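Local coordinates for protein cystathionine gamma-synthase (Xanthomonas oryzae pv. oryzae KACC 10331, PDB 6LD7) that probably makes cystathionine for methionine biosynthesis, as a pyridoxal 5'-phosphate-dependent enzyme of the trans-sulfuration family, at residues D166-F169 against V170-A174; V234-A237 against N238-L242; S245-D248 against A249-L253. The protein carries 1 engineered substitution. All blocks are in the same frame, centred on the assembly; numbering follows the deposited sequence.

How the contacts relate
All three contacts are local, each within a single helix: contact 1 at the start of helix 167-176, contact 2 at the end of helix 227-240 and contact 3 at the start of helix 246-256. Contacts 2 and 3 adjoin in sequence and both meet the second subunit; the centre of contact 1 is about 29 Å from that of contact 2 and 34 Å from that of contact 3. Contact 1 is partly buried, Arg-168, Phe-169 and Glu-172 being exposed, and pairs an aspartate N-cap with Phe-169 against Val-170. Contact 2, where Trp-235 is exposed, combines indole packing, a bridging water and a Schellman end. In contact 3 all touching residues are buried, with a serine cap and aromatic packing between subunits.

Contact 1: D166-F169 against V170-A174; sequences DLRF and VIEAA
Val-170 and Phe-169 carry most of this contact in the first turns of helix 167-176, with Leu-167 adding a smaller share against Ile-171. Methyl CG2 of Val-170 lies beside its own backbone N, opposite the carbonyl carbon, and this branch stands 3.4 Å from Asp-166 O. The same methyl meets the phenyl ring of Phe-169, whose CD2 is 4.1 Å away, and the two side chains cross obliquely. On another side of the helix, Leu-167 CB touches the end of the isoleucine chain, Ile-171 CD1, at 4.1 Å.

The backbone beneath them is regular: Val-170 N donates to Asp-166 O (3.0 Å), Ile-171 N to Leu-167 O (2.8 Å), and Ala-173 N to Phe-169 O (3.1 Å). Asp-166 is the N-cap. With CG anti to N (chi1 177°), its carboxylate turns back over the helix start, where OD1 accepts from Phe-169 N at 3.1 Å. That bond is almost straight (174° at the hydrogen), although it reaches OD1 from well above the carboxylate plane.

The helix is the crossover of the beta-alpha-beta unit between strands 151-155 and 180-184. Leu-167, Val-170 and Ile-171 rest on Ile-154 of the first strand, Ile-171 and Ala-174 touch Thr-181 of the second, and Phe-169 and Ala-173 pack against helix 138-145.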
# COMPACT_ATOMS: atom_id res chain seq x y z
N ASP C 166 18.05 13.59 -34.35
CA ASP C 166 19.42 13.99 -33.97
C ASP C 166 19.32 15.11 -32.97
O ASP C 166 18.97 16.27 -33.31
CB ASP C 166 20.19 14.29 -35.25
CG ASP C 166 21.60 14.80 -35.03
OD1 ASP C 166 21.97 15.23 -33.86
OD2 ASP C 166 22.32 14.73 -36.04
N LEU C 167 19.54 14.79 -31.71
CA LEU C 167 19.34 15.76 -30.62
C LEU C 167 20.21 16.99 -30.85
O LEU C 167 19.70 18.14 -30.68
CB LEU C 167 19.66 15.10 -29.26
CG LEU C 167 18.65 14.02 -28.84
CD1 LEU C 167 19.09 13.35 -27.56
CD2 LEU C 167 17.27 14.63 -28.66
N ARG C 168 21.50 16.81 -31.02
CA ARG C 168 22.43 17.97 -31.10
C ARG C 168 21.99 18.87 -32.27
O ARG C 168 21.94 20.08 -32.13
CB ARG C 168 23.92 17.54 -31.31
CG ARG C 168 24.86 18.69 -30.94
CD ARG C 168 26.33 18.39 -31.02
NE ARG C 168 26.86 17.62 -29.91
CZ ARG C 168 27.03 16.28 -29.86
NH1 ARG C 168 26.70 15.47 -30.85
NH2 ARG C 168 27.48 15.75 -28.74
N PHE C 169 21.70 18.29 -33.43
CA PHE C 169 21.27 19.06 -34.62
C PHE C 169 20.02 19.88 -34.26
O PHE C 169 19.95 21.16 -34.47
CB PHE C 169 21.03 18.11 -35.81
CG PHE C 169 20.34 18.75 -36.99
CD1 PHE C 169 20.95 19.78 -37.69
CD2 PHE C 169 19.12 18.28 -37.45
CE1 PHE C 169 20.29 20.41 -38.75
CE2 PHE C 169 18.47 18.89 -38.51
CZ PHE C 169 19.04 19.97 -39.16
N VAL C 170 18.99 19.19 -33.74
CA VAL C 170 17.69 19.89 -33.54
C VAL C 170 17.83 20.96 -32.48
O VAL C 170 17.35 22.11 -32.71
CB VAL C 170 16.54 18.93 -33.24
CG1 VAL C 170 15.25 19.67 -32.89
CG2 VAL C 170 16.33 18.05 -34.43
N ILE C 171 18.50 20.62 -31.38
CA ILE C 171 18.54 21.51 -30.21
C ILE C 171 19.37 22.76 -30.56
O ILE C 171 18.91 23.86 -30.25
CB ILE C 171 19.05 20.75 -28.99
CG1 ILE C 171 18.03 19.70 -28.54
CG2 ILE C 171 19.47 21.67 -27.89
CD1 ILE C 171 18.60 18.70 -27.51
N GLU C 172 20.52 22.62 -31.19
CA GLU C 172 21.32 23.82 -31.58
C GLU C 172 20.54 24.66 -32.59
O GLU C 172 20.56 25.86 -32.45
CB GLU C 172 22.64 23.46 -32.28
CG GLU C 172 23.63 22.79 -31.33
CD GLU C 172 24.05 23.58 -30.10
OE1 GLU C 172 23.85 24.85 -30.05
OE2 GLU C 172 24.58 22.93 -29.18
N ALA C 173 19.84 24.08 -33.57
CA ALA C 173 19.05 24.94 -34.52
C ALA C 173 17.92 25.67 -33.77
O ALA C 173 17.67 26.87 -34.01
CB ALA C 173 18.52 24.11 -35.67
N ALA C 174 17.22 24.99 -32.85
CA ALA C 174 16.16 25.62 -32.05
C ALA C 174 16.74 26.79 -31.26
O ALA C 174 16.13 27.85 -31.23
CB ALA C 174 15.47 24.61 -31.12

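Contact 2: V234-A237 against N238-L242; sequences VWWA and NALGL
Trp-235 has its CG anti to the backbone N (chi1 -173°), a torsion that lays the indole alongside the next turn and sets Ala-239 CB over the face of its six-membered ring. The segments form the last turns of helix 227-240, which closes in a Schellman motif. Ala-239 CB makes a CH-pi contact, 4.2 Å from the centroid of the six-membered ring of Trp-235 and 25° off the normal. Trp-236 takes the other course, with CG beside the backbone N (chi1 -80°), and its indole meets Leu-240: Trp-236 CE3 lies 4.0 Å from Leu-240 CD1. The two indoles also meet each other, since CZ3 of Trp-235 sits 3.7 Å above the plane of Trp-236, over the centre of that ring.

At the helix end Ala-237 O receives two amides. Leu-242 N donates to Ala-237 O at 3.0 Å, while the bond from Gly-241 N is weak; Gly-241, with positive phi, is the C-prime residue and also makes a weak bond to Asn-238 O. Outside, Trp-236 packs on Leu-93 and Ala-97 of helix 87-98, while Trp-235 packs on Arg-117 of the second subunit. In that subunit Thr-86 OG1 is hydrogen-bonded to Gly-241 O.

Trp-235 O also accepts two bonds. Ala-239 N donates to Trp-235 O at 3.0 Å, in the carbonyl plane; a water donates to Trp-235 O at 2.9 Å and accepts from Asn-238 ND2 at 2.8 Å.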
# COMPACT_ATOMS: atom_id res chain seq x y z
N VAL C 234 7.15 23.63 -10.71
CA VAL C 234 6.64 23.32 -9.36
C VAL C 234 5.38 24.16 -9.15
O VAL C 234 4.40 23.68 -8.61
CB VAL C 234 7.74 23.60 -8.33
CG1 VAL C 234 7.20 23.67 -6.88
CG2 VAL C 234 8.87 22.54 -8.40
N TRP C 235 5.44 25.44 -9.48
CA TRP C 235 4.33 26.36 -9.22
C TRP C 235 3.10 25.93 -10.07
O TRP C 235 2.04 25.79 -9.51
CB TRP C 235 4.80 27.78 -9.53
CG TRP C 235 3.78 28.78 -9.13
CD1 TRP C 235 3.81 29.54 -7.97
CD2 TRP C 235 2.58 29.16 -9.88
NE1 TRP C 235 2.72 30.38 -7.98
CE2 TRP C 235 1.94 30.17 -9.11
CE3 TRP C 235 2.03 28.81 -11.13
CZ2 TRP C 235 0.72 30.75 -9.52
CZ3 TRP C 235 0.83 29.36 -11.53
CH2 TRP C 235 0.19 30.33 -10.74
N TRP C 236 3.27 25.65 -11.35
CA TRP C 236 2.19 25.24 -12.26
C TRP C 236 1.63 23.87 -11.86
O TRP C 236 0.38 23.67 -11.97
CB TRP C 236 2.63 25.28 -13.70
CG TRP C 236 2.59 26.68 -14.25
CD1 TRP C 236 3.65 27.49 -14.46
CD2 TRP C 236 1.42 27.36 -14.75
NE1 TRP C 236 3.19 28.67 -14.96
CE2 TRP C 236 1.84 28.65 -15.11
CE3 TRP C 236 0.05 27.09 -14.69
CZ2 TRP C 236 0.97 29.62 -15.61
CZ3 TRP C 236 -0.83 28.03 -15.20
CH2 TRP C 236 -0.37 29.27 -15.66
N ALA C 237 2.47 22.94 -11.43
CA ALA C 237 1.98 21.61 -11.03
C ALA C 237 1.06 21.72 -9.80
O ALA C 237 0.02 21.05 -9.79
CB ALA C 237 3.13 20.63 -10.83
N ASN C 238 1.45 22.53 -8.83
CA ASN C 238 0.65 22.82 -7.61
C ASN C 238 -0.67 23.51 -8.04
O ASN C 238 -1.74 23.08 -7.64
CB ASN C 238 1.47 23.63 -6.61
CG ASN C 238 0.61 24.05 -5.43
OD1 ASN C 238 0.10 23.17 -4.76
ND2 ASN C 238 0.29 25.35 -5.28
N ALA C 239 -0.59 24.55 -8.87
CA ALA C 239 -1.75 25.39 -9.25
C ALA C 239 -2.74 24.58 -10.09
O ALA C 239 -3.93 24.76 -9.90
CB ALA C 239 -1.31 26.59 -10.05
N LEU C 240 -2.28 23.70 -10.95
CA LEU C 240 -3.14 22.88 -11.85
C LEU C 240 -3.61 21.58 -11.20
O LEU C 240 -4.47 20.92 -11.76
CB LEU C 240 -2.38 22.54 -13.11
CG LEU C 240 -2.06 23.73 -14.01
CD1 LEU C 240 -0.98 23.29 -15.02
CD2 LEU C 240 -3.28 24.16 -14.77
N GLY C 241 -2.99 21.20 -10.10
CA GLY C 241 -3.34 19.96 -9.38
C GLY C 241 -2.85 18.72 -10.08
O GLY C 241 -3.59 17.70 -9.98
N LEU C 242 -1.66 18.76 -10.70
CA LEU C 242 -1.17 17.65 -11.55
C LEU C 242 -0.19 16.74 -10.80
O LEU C 242 0.24 15.73 -11.42
CB LEU C 242 -0.42 18.25 -12.75
CG LEU C 242 -1.29 18.85 -13.82
CD1 LEU C 242 -0.42 19.52 -14.89
CD2 LEU C 242 -2.14 17.72 -14.40
O HOH W 1 1.16 27.23 -7.21

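Contact 3: S245-D248 against A249-L253; sequences SPFD and AFLTL
The backbone follows ordinary alpha-helical geometry from Pro-246 onward, with Ala-249 N bonded to Ser-245 O at 3.1 Å, Phe-250 N to Pro-246 O at 2.9 Å and Leu-251 N to Phe-247 O at 3.0 Å. Phe-247 and Leu-251, one turn apart, supply the closest apolar side-chain approach. The phenylalanine extends with CG anti to its N (chi1 179°), beside its carbonyl carbon, which carries the ring along the helix toward the following turn. There Phe-247 CE2 reaches Leu-251 CD1 at 3.6 Å, and CZ lies a little farther from the same methyl.

Phe-250 approaches the same ring at CE1, across from CE2, and more loosely, its CD2 lying 4.3 Å from Phe-247 CE1. The Phe-250 ring also turns its edge to Phe-247 O, which lies near the ring plane. This carbonyl therefore has an aromatic edge beside it as well as the amide of Leu-251.

Ser-245 is the N-cap of helix 246-256. Its OG accepts from Asp-248 N at 3.2 Å, close to linear (173°), and so occupies one of the amides that have no carbonyl partner a turn earlier.

Asp-248 OD1 is hydrogen-bonded to Ser-245 OG of the second subunit, and the reciprocal bond is made by that subunit's Asp-248. Phe-247 stacks on Phe-247 of the second subunit and packs on that of the third.

Chemically, then, the serine hydroxyl serves both its own helix start and the neighbouring carboxylate. In this buried setting such pairing would offset the cost of enclosing the aspartate, while Phe-247 adds apolar surface toward the second and third subunits and Leu-251 meets its counterpart in the third.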
# COMPACT_ATOMS: atom_id res chain seq x y z
N SER C 245 0.49 10.87 -6.47
CA SER C 245 0.32 10.18 -5.18
C SER C 245 1.69 9.78 -4.62
O SER C 245 2.55 9.22 -5.29
CB SER C 245 -0.52 9.01 -5.50
OG SER C 245 -0.25 7.90 -4.70
N PRO C 246 1.94 10.04 -3.33
CA PRO C 246 3.15 9.56 -2.67
C PRO C 246 3.31 8.05 -2.74
O PRO C 246 4.44 7.54 -2.84
CB PRO C 246 2.93 9.94 -1.22
CG PRO C 246 2.07 11.26 -1.36
CD PRO C 246 1.12 10.96 -2.50
N PHE C 247 2.21 7.33 -2.66
CA PHE C 247 2.31 5.86 -2.71
C PHE C 247 2.90 5.48 -4.08
O PHE C 247 3.75 4.57 -4.18
CB PHE C 247 0.97 5.19 -2.46
CG PHE C 247 1.04 3.68 -2.54
CD1 PHE C 247 1.56 2.94 -1.49
CD2 PHE C 247 0.68 3.01 -3.70
CE1 PHE C 247 1.71 1.56 -1.60
CE2 PHE C 247 0.81 1.64 -3.80
CZ PHE C 247 1.29 0.93 -2.72
N ASP C 248 2.37 6.07 -5.13
CA ASP C 248 2.89 5.81 -6.51
C ASP C 248 4.37 6.18 -6.62
O ASP C 248 5.11 5.40 -7.23
CB ASP C 248 2.08 6.51 -7.61
CG ASP C 248 0.71 5.83 -7.88
OD1 ASP C 248 0.33 4.97 -7.03
OD2 ASP C 248 0.02 6.13 -8.99
N ALA C 249 4.80 7.28 -5.99
CA ALA C 249 6.20 7.68 -6.00
C ALA C 249 7.05 6.63 -5.30
O ALA C 249 8.18 6.39 -5.70
CB ALA C 249 6.38 9.04 -5.41
N PHE C 250 6.54 6.07 -4.21
CA PHE C 250 7.23 4.99 -3.48
C PHE C 250 7.43 3.79 -4.41
O PHE C 250 8.56 3.19 -4.45
CB PHE C 250 6.47 4.61 -2.18
CG PHE C 250 6.79 3.24 -1.68
CD1 PHE C 250 7.99 3.01 -1.00
CD2 PHE C 250 5.96 2.17 -1.97
CE1 PHE C 250 8.34 1.74 -0.60
CE2 PHE C 250 6.33 0.88 -1.55
CZ PHE C 250 7.53 0.66 -0.91
N LEU C 251 6.36 3.30 -5.03
CA LEU C 251 6.50 2.10 -5.88
C LEU C 251 7.44 2.41 -7.07
O LEU C 251 8.18 1.51 -7.49
CB LEU C 251 5.14 1.70 -6.42
CG LEU C 251 4.27 0.83 -5.50
CD1 LEU C 251 3.10 0.34 -6.29
CD2 LEU C 251 5.10 -0.35 -4.93
N THR C 252 7.37 3.61 -7.62
CA THR C 252 8.24 3.99 -8.76
C THR C 252 9.69 4.15 -8.38
O THR C 252 10.47 3.60 -9.09
CB THR C 252 7.73 5.02 -9.78
OG1 THR C 252 8.60 5.95 -10.48
CG2 THR C 252 6.33 5.40 -9.61
N LEU C 253 10.01 4.70 -7.24
CA LEU C 253 11.39 4.68 -6.79
C LEU C 253 11.83 3.22 -6.57
O LEU C 253 13.00 2.83 -6.96
CB LEU C 253 11.46 5.52 -5.53
CG LEU C 253 12.86 5.87 -5.12
CD1 LEU C 253 13.54 6.74 -6.15
CD2 LEU C 253 12.83 6.56 -3.78